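Local coordinates for protein leucine aminopeptidase 1 (Caenorhabditis elegans, PDB 2HC9) that removes N-terminal amino acids, preferably leucine, from peptides as a two-zinc aminopeptidase of the M17 family and probably serves in digestion, at residues A[7-11]-A[149-155]; A[161-165]-A[290-294]. The protein carries 1 engineered substitution. One frame throughout, in Å; residues are numbered along the deposited sequence. Where two conformers were deposited one is given.

In the fold
Contact 1 lies in the N-terminal sheet and contact 2 where helix 157-178 meets the catalytic part; both are away from the two-zinc site. Starting from the N terminus, strand 3-8 edges the six-stranded sheet; the chain builds the rest of it before strand 145-151 returns alongside, and contact 1 closes this loop of 137 residues. A turn leads into helix 157-178, whose first turns supply residues 161-165. From this helix the chain runs on, and after helix 277-290 the loop 290-294 comes back to residues 161-165, closing contact 2. The two contacts are in series along the chain, their centres about 17 Å apart, and touch where Leu155 CD1 packs 3.9 Å from Leu163 CD1.

Contact 1: A[7-11]-A[149-155]; sequences RNGIQ and DVVCDKL
Residues 7-11 and 149-155 take in the C-terminal ends of neighbouring parallel strands 3-8 and 145-151 and the loops that follow, with Arg7 opposite Asp149 (CA-CA 4.8 Å) and Asn8 opposite Val150 (5.4 Å). Beyond Asn8 the first segment leaves extended pairing through Gly9, whose phi/psi of 105/150 would jam a CB against the preceding carbonyl. Asp149 (chi1 m) lies on the same face as Arg7 and takes its guanidinium side-on in a bidentate salt bridge, Arg7 NE to Asp149 OD1 2.8 Å and Arg7 NH2 to Asp149 OD2 3.0 Å. Asp149 OD2 also accepts Gln11 N at 3.0 Å and a hydrogen bond from His110, so the carboxylate holds the departing loop against the strand end. Val150 brackets Asn8 as a parallel pair does: Val150 N donates to Arg7 O (2.9 Å), and Val150 O accepts Gly9 N (2.8 Å). Val151 CG2 meets Ile10 CG1 at 3.6 Å. At Cys152 the backbone begins a type I turn ending at Leu155. One water joins Asn8 OD1 (2.7 Å), Val150 O (2.6 Å) and Cys152 N (3.1 Å); a second links Asn8 OD1 (2.8 Å) to Cys152 O (2.9 Å). Leu155 O receives a weak hydrogen bond from Asn8 ND2 (3.0 Å), Asn8 being in the t rotamer. This is the edge pair of the mixed N-terminal sheet, probably a macro-like alpha/beta fold. Within it, strand 145-151 lies between edge strand 3-8 and strand 108-114; Val150 and Leu155 pack on helix 120-128, whereas Ile10 packs on helix 36-42.

Contact 2: A[161-165]-A[290-294]; sequences VFLTD and VKHGF
A buried histidine, held by a helix carboxylate and an aromatic ring, docks the loop after helix 277-290 onto helix 157-178. Residues 161-165 are helical, with Asp165 N bonded to Val161 O at 3.0 Å; residues 290-294 turn through Gly293 at positive phi (66/42). The CA of His292 lies 7.3 Å from that of Phe162. His292 (chi1 m, chi2 -86°) sends NE2 to Asp165 OD2 as a hydrogen-bond donor at 2.6 Å. Phe162, chi1 t, turns its edge to the imidazole face in a T-shaped pair, ring centroids 5.6 Å apart and planes at 81°, and its CB makes a CH-pi contact 4.1 Å from the His292 centroid. Val161 CG1 lies 3.8 Å from His292 CE1. Lys291 NZ reaches Asp165 OD1 through one water, at 2.9 and 3.0 Å respectively. Val486 of the C-terminal tail also touches Phe162 and His292. Away from the zinc site, this His-carboxylate hydrogen bond and T-shaped pair join helix 157-178, which also lies against strand 3-8 and helix 120-128, to the catalytic part's 277-290/297-307 helix-strand loop.

Contact 1: A[7-11]-A[149-155]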
ATOM      1  N   ARG A   7      47.702 -16.445  17.550  1.00 19.79           N
ATOM      2  CA  ARG A   7      48.920 -16.769  18.317  1.00 17.44           C
ATOM      3  C   ARG A   7      49.062 -15.915  19.555  1.00 22.71           C
ATOM      4  O   ARG A   7      48.611 -14.766  19.617  1.00 19.87           O
ATOM      5  CB  ARG A   7      50.172 -16.593  17.446  1.00 15.64           C
ATOM      6  CG  ARG A   7      50.177 -17.475  16.191  1.00 22.46           C
ATOM      7  CD  ARG A   7      51.469 -17.378  15.369  1.00 21.45           C
ATOM      8  NE  ARG A   7      51.727 -16.043  14.838  1.00 19.93           N
ATOM      9  CZ  ARG A   7      52.601 -15.797  13.859  1.00 22.46           C
ATOM     10  NH1 ARG A   7      53.288 -16.804  13.320  1.00 19.17           N
ATOM     11  NH2 ARG A   7      52.819 -14.560  13.442  1.00 17.24           N
ATOM     12  N   ASN A   8      49.756 -16.488  20.531  1.00 20.66           N
ATOM     13  CA  ASN A   8      50.016 -15.844  21.799  1.00 23.46           C
ATOM     14  C   ASN A   8      51.338 -15.094  21.667  1.00 25.52           C
ATOM     15  O   ASN A   8      52.393 -15.693  21.849  1.00 28.50           O
ATOM     16  CB  ASN A   8      50.128 -16.964  22.835  1.00 29.58           C
ATOM     17  CG  ASN A   8      50.354 -16.463  24.240  1.00 34.67           C
ATOM     18  OD1 ASN A   8      50.186 -15.271  24.549  1.00 29.70           O
ATOM     19  ND2 ASN A   8      50.729 -17.396  25.124  1.00 32.51           N
ATOM     20  N   GLY A   9      51.288 -13.811  21.301  1.00 21.84           N
ATOM     21  CA  GLY A   9      52.497 -12.984  21.137  1.00 20.16           C
ATOM     22  C   GLY A   9      52.861 -12.720  19.687  1.00 17.88           C
ATOM     23  O   GLY A   9      52.577 -13.546  18.801  1.00 22.93           O
ATOM     24  N   ILE A  10      53.486 -11.566  19.448  1.00 19.65           N
ATOM     25  CA  ILE A  10      53.947 -11.182  18.106  1.00 21.80           C
ATOM     26  C   ILE A  10      55.026 -12.157  17.625  1.00 28.05           C
ATOM     27  O   ILE A  10      56.015 -12.410  18.329  1.00 26.13           O
ATOM     28  CB  ILE A  10      54.502  -9.749  18.077  1.00 21.40           C
ATOM     29  CG1 ILE A  10      53.425  -8.725  18.442  1.00 24.29           C
ATOM     30  CG2 ILE A  10      55.143  -9.418  16.704  1.00 24.87           C
ATOM     31  CD1 ILE A  10      53.995  -7.352  18.740  1.00 23.42           C
ATOM     32  N   GLN A  11      54.815 -12.733  16.445  1.00 25.13           N
ATOM     33  CA  GLN A  11      55.800 -13.612  15.840  1.00 25.60           C
ATOM     34  C   GLN A  11      55.925 -13.260  14.377  1.00 27.24           C
ATOM     35  O   GLN A  11      55.114 -12.493  13.866  1.00 25.74           O
ATOM     36  CB  GLN A  11      55.352 -15.059  16.043  1.00 23.00           C
ATOM     37  CG  GLN A  11      55.270 -15.378  17.522  1.00 30.95           C
ATOM     38  CD  GLN A  11      54.494 -16.611  17.799  1.00 32.37           C
ATOM     39  OE1 GLN A  11      54.754 -17.634  17.185  1.00 33.51           O
ATOM     40  NE2 GLN A  11      53.525 -16.533  18.736  1.00 31.11           N
ATOM     41  N   ASP A 149      48.016 -12.011  16.087  1.00 16.89           N
ATOM     42  CA  ASP A 149      48.973 -12.055  17.196  1.00 16.17           C
ATOM     43  C   ASP A 149      48.501 -11.201  18.359  1.00 20.66           C
ATOM     44  O   ASP A 149      48.456  -9.966  18.292  1.00 20.88           O
ATOM     45  CB  ASP A 149      50.363 -11.609  16.714  1.00 18.51           C
ATOM     46  CG  ASP A 149      51.009 -12.634  15.778  1.00 19.84           C
ATOM     47  OD1 ASP A 149      50.412 -13.720  15.545  1.00 21.59           O
ATOM     48  OD2 ASP A 149      52.111 -12.348  15.280  1.00 20.77           O
ATOM     49  N   VAL A 150      48.147 -11.885  19.435  1.00 19.65           N
ATOM     50  CA  VAL A 150      47.569 -11.220  20.571  1.00 19.90           C
ATOM     51  C   VAL A 150      48.716 -10.887  21.519  1.00 23.56           C
ATOM     52  O   VAL A 150      49.496 -11.772  21.892  1.00 22.55           O
ATOM     53  CB  VAL A 150      46.559 -12.119  21.295  1.00 19.80           C
ATOM     54  CG1 VAL A 150      45.970 -11.378  22.484  1.00 23.16           C
ATOM     55  CG2 VAL A 150      45.447 -12.587  20.337  1.00 20.25           C
ATOM     56  N   VAL A 151      48.796  -9.614  21.896  1.00 19.16           N
ATOM     57  CA  VAL A 151      49.772  -9.138  22.883  1.00 19.26           C
ATOM     58  C   VAL A 151      49.017  -8.949  24.196  1.00 28.55           C
ATOM     59  O   VAL A 151      48.321  -7.935  24.405  1.00 30.14           O
ATOM     60  CB  VAL A 151      50.390  -7.800  22.448  1.00 21.83           C
ATOM     61  CG1 VAL A 151      51.422  -7.329  23.482  1.00 23.56           C
ATOM     62  CG2 VAL A 151      51.042  -7.937  21.064  1.00 25.93           C
ATOM     63  N   CYS A 152      49.120  -9.958  25.051  1.00 22.70           N
ATOM     64  CA  CYS A 152      48.395  -9.993  26.315  1.00 30.32           C
ATOM     65  C   CYS A 152      49.128 -10.955  27.242  1.00 35.95           C
ATOM     66  O   CYS A 152      49.264 -12.136  26.917  1.00 34.57           O
ATOM     67  CB  CYS A 152      46.944 -10.462  26.100  1.00 32.84           C
ATOM     68  SG  CYS A 152      45.970 -10.677  27.636  1.00 33.99           S
ATOM     69  N   ASP A 153      49.566 -10.438  28.395  1.00 36.89           N
ATOM     70  CA  ASP A 153      50.345 -11.183  29.402  1.00 37.88           C
ATOM     71  C   ASP A 153      49.729 -12.522  29.801  1.00 33.17           C
ATOM     72  O   ASP A 153      50.414 -13.538  29.886  1.00 34.74           O
ATOM     73  CB  ASP A 153      50.486 -10.348  30.683  1.00 43.06           C
ATOM     74  CG  ASP A 153      51.426  -9.172  30.525  1.00 57.09           C
ATOM     75  OD1 ASP A 153      52.430  -9.292  29.789  1.00 61.30           O
ATOM     76  OD2 ASP A 153      51.163  -8.123  31.159  1.00 63.92           O
ATOM     77  N   LYS A 154      48.434 -12.498  30.089  1.00 32.50           N
ATOM     78  CA  LYS A 154      47.779 -13.612  30.738  1.00 28.51           C
ATOM     79  C   LYS A 154      47.429 -14.746  29.759  1.00 27.75           C
ATOM     80  O   LYS A 154      47.150 -15.866  30.181  1.00 29.25           O
ATOM     81  CB  LYS A 154      46.524 -13.120  31.459  1.00 29.12           C
ATOM     82  CG  LYS A 154      46.797 -12.395  32.753  1.00 37.85           C
ATOM     83  CD  LYS A 154      45.506 -11.955  33.409  1.00 46.43           C
ATOM     84  CE  LYS A 154      45.788 -11.168  34.683  1.00 53.12           C
ATOM     85  NZ  LYS A 154      44.531 -10.775  35.401  1.00 58.40           N
ATOM     86  N   LEU A 155      47.429 -14.463  28.461  1.00 25.49           N
ATOM     87  CA  LEU A 155      47.024 -15.477  27.484  1.00 23.78           C
ATOM     88  C   LEU A 155      47.938 -16.711  27.496  1.00 27.10           C
ATOM     89  O   LEU A 155      49.165 -16.593  27.547  1.00 28.72           O
ATOM     90  CB  LEU A 155      46.943 -14.859  26.089  1.00 22.47           C
ATOM     91  CG  LEU A 155      46.065 -15.551  25.047  1.00 29.54           C
ATOM     92  CD1 LEU A 155      44.564 -15.273  25.302  1.00 24.82           C
ATOM     93  CD2 LEU A 155      46.480 -15.064  23.674  1.00 31.83           C
TER
HETATM   94  O   HOH W   1      50.408 -12.608  24.189  1.00 33.43           O
HETATM   95  O   HOH W   2      51.007 -14.408  27.098  1.00 36.65           O

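Contact 2: A[161-165]-A[290-294]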
ATOM      1  N   VAL A 161      44.781 -21.799  20.988  1.00 16.72           N
ATOM      2  CA  VAL A 161      44.124 -22.908  20.252  1.00 16.27           C
ATOM      3  C   VAL A 161      42.615 -22.673  20.247  1.00 16.91           C
ATOM      4  O   VAL A 161      41.962 -22.756  19.193  1.00 14.12           O
ATOM      5  CB  VAL A 161      44.411 -24.312  20.875  1.00 20.88           C
ATOM      6  CG1 VAL A 161      43.751 -25.407  20.045  1.00 20.23           C
ATOM      7  CG2 VAL A 161      45.924 -24.591  20.905  1.00 14.80           C
ATOM      8  N   PHE A 162      42.069 -22.400  21.423  1.00 15.44           N
ATOM      9  CA  PHE A 162      40.626 -22.154  21.499  1.00 16.66           C
ATOM     10  C   PHE A 162      40.212 -20.977  20.595  1.00 16.29           C
ATOM     11  O   PHE A 162      39.203 -21.058  19.910  1.00 17.08           O
ATOM     12  CB  PHE A 162      40.136 -21.912  22.944  1.00 16.16           C
ATOM     13  CG  PHE A 162      38.763 -21.306  22.970  1.00 16.84           C
ATOM     14  CD1 PHE A 162      37.645 -22.090  22.648  1.00 22.34           C
ATOM     15  CD2 PHE A 162      38.603 -19.939  23.151  1.00 20.56           C
ATOM     16  CE1 PHE A 162      36.362 -21.502  22.590  1.00 18.87           C
ATOM     17  CE2 PHE A 162      37.341 -19.356  23.081  1.00 21.13           C
ATOM     18  CZ  PHE A 162      36.242 -20.128  22.787  1.00 18.71           C
ATOM     19  N   LEU A 163      40.969 -19.882  20.620  1.00 15.49           N
ATOM     20  CA  LEU A 163      40.620 -18.692  19.832  1.00 16.95           C
ATOM     21  C   LEU A 163      40.702 -18.972  18.325  1.00 19.43           C
ATOM     22  O   LEU A 163      39.925 -18.444  17.542  1.00 16.29           O
ATOM     23  CB  LEU A 163      41.533 -17.518  20.222  1.00 14.84           C
ATOM     24  CG  LEU A 163      41.287 -16.970  21.643  1.00 21.15           C
ATOM     25  CD1 LEU A 163      42.460 -16.047  22.067  1.00 17.92           C
ATOM     26  CD2 LEU A 163      39.957 -16.199  21.730  1.00 18.27           C
ATOM     27  N   THR A 164      41.650 -19.816  17.917  1.00 16.27           N
ATOM     28  CA  THR A 164      41.698 -20.261  16.527  1.00 15.61           C
ATOM     29  C   THR A 164      40.448 -21.079  16.166  1.00 14.24           C
ATOM     30  O   THR A 164      39.875 -20.913  15.084  1.00 16.94           O
ATOM     31  CB  THR A 164      42.987 -21.098  16.300  1.00 17.21           C
ATOM     32  OG1 THR A 164      44.116 -20.273  16.618  1.00 16.31           O
ATOM     33  CG2 THR A 164      43.101 -21.587  14.862  1.00 19.84           C
ATOM     34  N   ASP A 165      40.048 -21.978  17.070  1.00 14.60           N
ATOM     35  CA  ASP A 165      38.836 -22.775  16.876  1.00 16.68           C
ATOM     36  C   ASP A 165      37.591 -21.892  16.893  1.00 16.86           C
ATOM     37  O   ASP A 165      36.645 -22.127  16.128  1.00 15.92           O
ATOM     38  CB  ASP A 165      38.718 -23.819  17.970  1.00 14.82           C
ATOM     39  CG  ASP A 165      39.667 -25.001  17.763  1.00 19.96           C
ATOM     40  OD1 ASP A 165      40.084 -25.250  16.617  1.00 20.03           O
ATOM     41  OD2 ASP A 165      39.969 -25.680  18.755  1.00 19.78           O
ATOM     42  N   VAL A 290      32.896 -28.639  22.190  1.00 17.65           N
ATOM     43  CA  VAL A 290      33.236 -30.072  22.273  1.00 19.78           C
ATOM     44  C   VAL A 290      34.722 -30.293  21.951  1.00 21.59           C
ATOM     45  O   VAL A 290      35.336 -31.255  22.428  1.00 20.17           O
ATOM     46  CB  VAL A 290      32.266 -30.957  21.415  1.00 19.90           C
ATOM     47  CG1 VAL A 290      32.757 -32.426  21.343  1.00 21.88           C
ATOM     48  CG2 VAL A 290      30.866 -30.941  22.061  1.00 18.26           C
ATOM     49  N   LYS A 291      35.312 -29.372  21.188  1.00 18.54           N
ATOM     50  CA  LYS A 291      36.746 -29.442  20.894  0.60 19.61           C
ATOM     51  C   LYS A 291      37.602 -29.193  22.126  1.00 22.66           C
ATOM     52  O   LYS A 291      38.816 -29.459  22.121  1.00 20.93           O
ATOM     53  CB  LYS A 291      37.122 -28.455  19.788  0.60 20.41           C
ATOM     54  CG  LYS A 291      36.652 -28.879  18.404  0.60 17.31           C
ATOM     55  CD  LYS A 291      36.885 -27.745  17.415  0.60 22.11           C
ATOM     56  CE  LYS A 291      36.576 -28.189  15.992  0.60 23.65           C
ATOM     57  NZ  LYS A 291      37.583 -29.176  15.527  0.60 28.14           N
ATOM     58  N   HIS A 292      36.982 -28.687  23.184  1.00 17.88           N
ATOM     59  CA  HIS A 292      37.763 -28.278  24.337  1.00 18.83           C
ATOM     60  C   HIS A 292      37.332 -28.913  25.649  1.00 19.34           C
ATOM     61  O   HIS A 292      37.223 -28.245  26.674  1.00 22.83           O
ATOM     62  CB  HIS A 292      37.891 -26.759  24.365  1.00 19.62           C
ATOM     63  CG  HIS A 292      38.720 -26.238  23.234  1.00 24.05           C
ATOM     64  ND1 HIS A 292      40.091 -26.142  23.311  1.00 21.51           N
ATOM     65  CD2 HIS A 292      38.384 -25.862  21.976  1.00 20.11           C
ATOM     66  CE1 HIS A 292      40.567 -25.717  22.153  1.00 22.49           C
ATOM     67  NE2 HIS A 292      39.552 -25.536  21.325  1.00 17.79           N
ATOM     68  N   GLY A 293      37.134 -30.225  25.611  1.00 20.02           N
ATOM     69  CA  GLY A 293      36.981 -31.013  26.820  1.00 24.91           C
ATOM     70  C   GLY A 293      35.710 -30.673  27.583  1.00 24.92           C
ATOM     71  O   GLY A 293      35.721 -30.555  28.807  1.00 27.26           O
ATOM     72  N   PHE A 294      34.612 -30.499  26.860  1.00 18.74           N
ATOM     73  CA  PHE A 294      33.362 -30.075  27.493  1.00 21.50           C
ATOM     74  C   PHE A 294      32.831 -31.149  28.457  1.00 19.25           C
ATOM     75  O   PHE A 294      32.577 -32.303  28.067  1.00 19.93           O
ATOM     76  CB  PHE A 294      32.287 -29.768  26.445  1.00 18.69           C
ATOM     77  CG  PHE A 294      31.112 -28.985  26.993  1.00 18.75           C
ATOM     78  CD1 PHE A 294      31.200 -27.595  27.161  1.00 20.36           C
ATOM     79  CD2 PHE A 294      29.909 -29.627  27.300  1.00 18.10           C
ATOM     80  CE1 PHE A 294      30.105 -26.855  27.663  1.00 19.83           C
ATOM     81  CE2 PHE A 294      28.818 -28.900  27.795  1.00 17.76           C
ATOM     82  CZ  PHE A 294      28.922 -27.514  27.978  1.00 17.44           C
TER
HETATM   83  O   HOH W   3      40.204 -27.955  15.423  1.00 29.68           O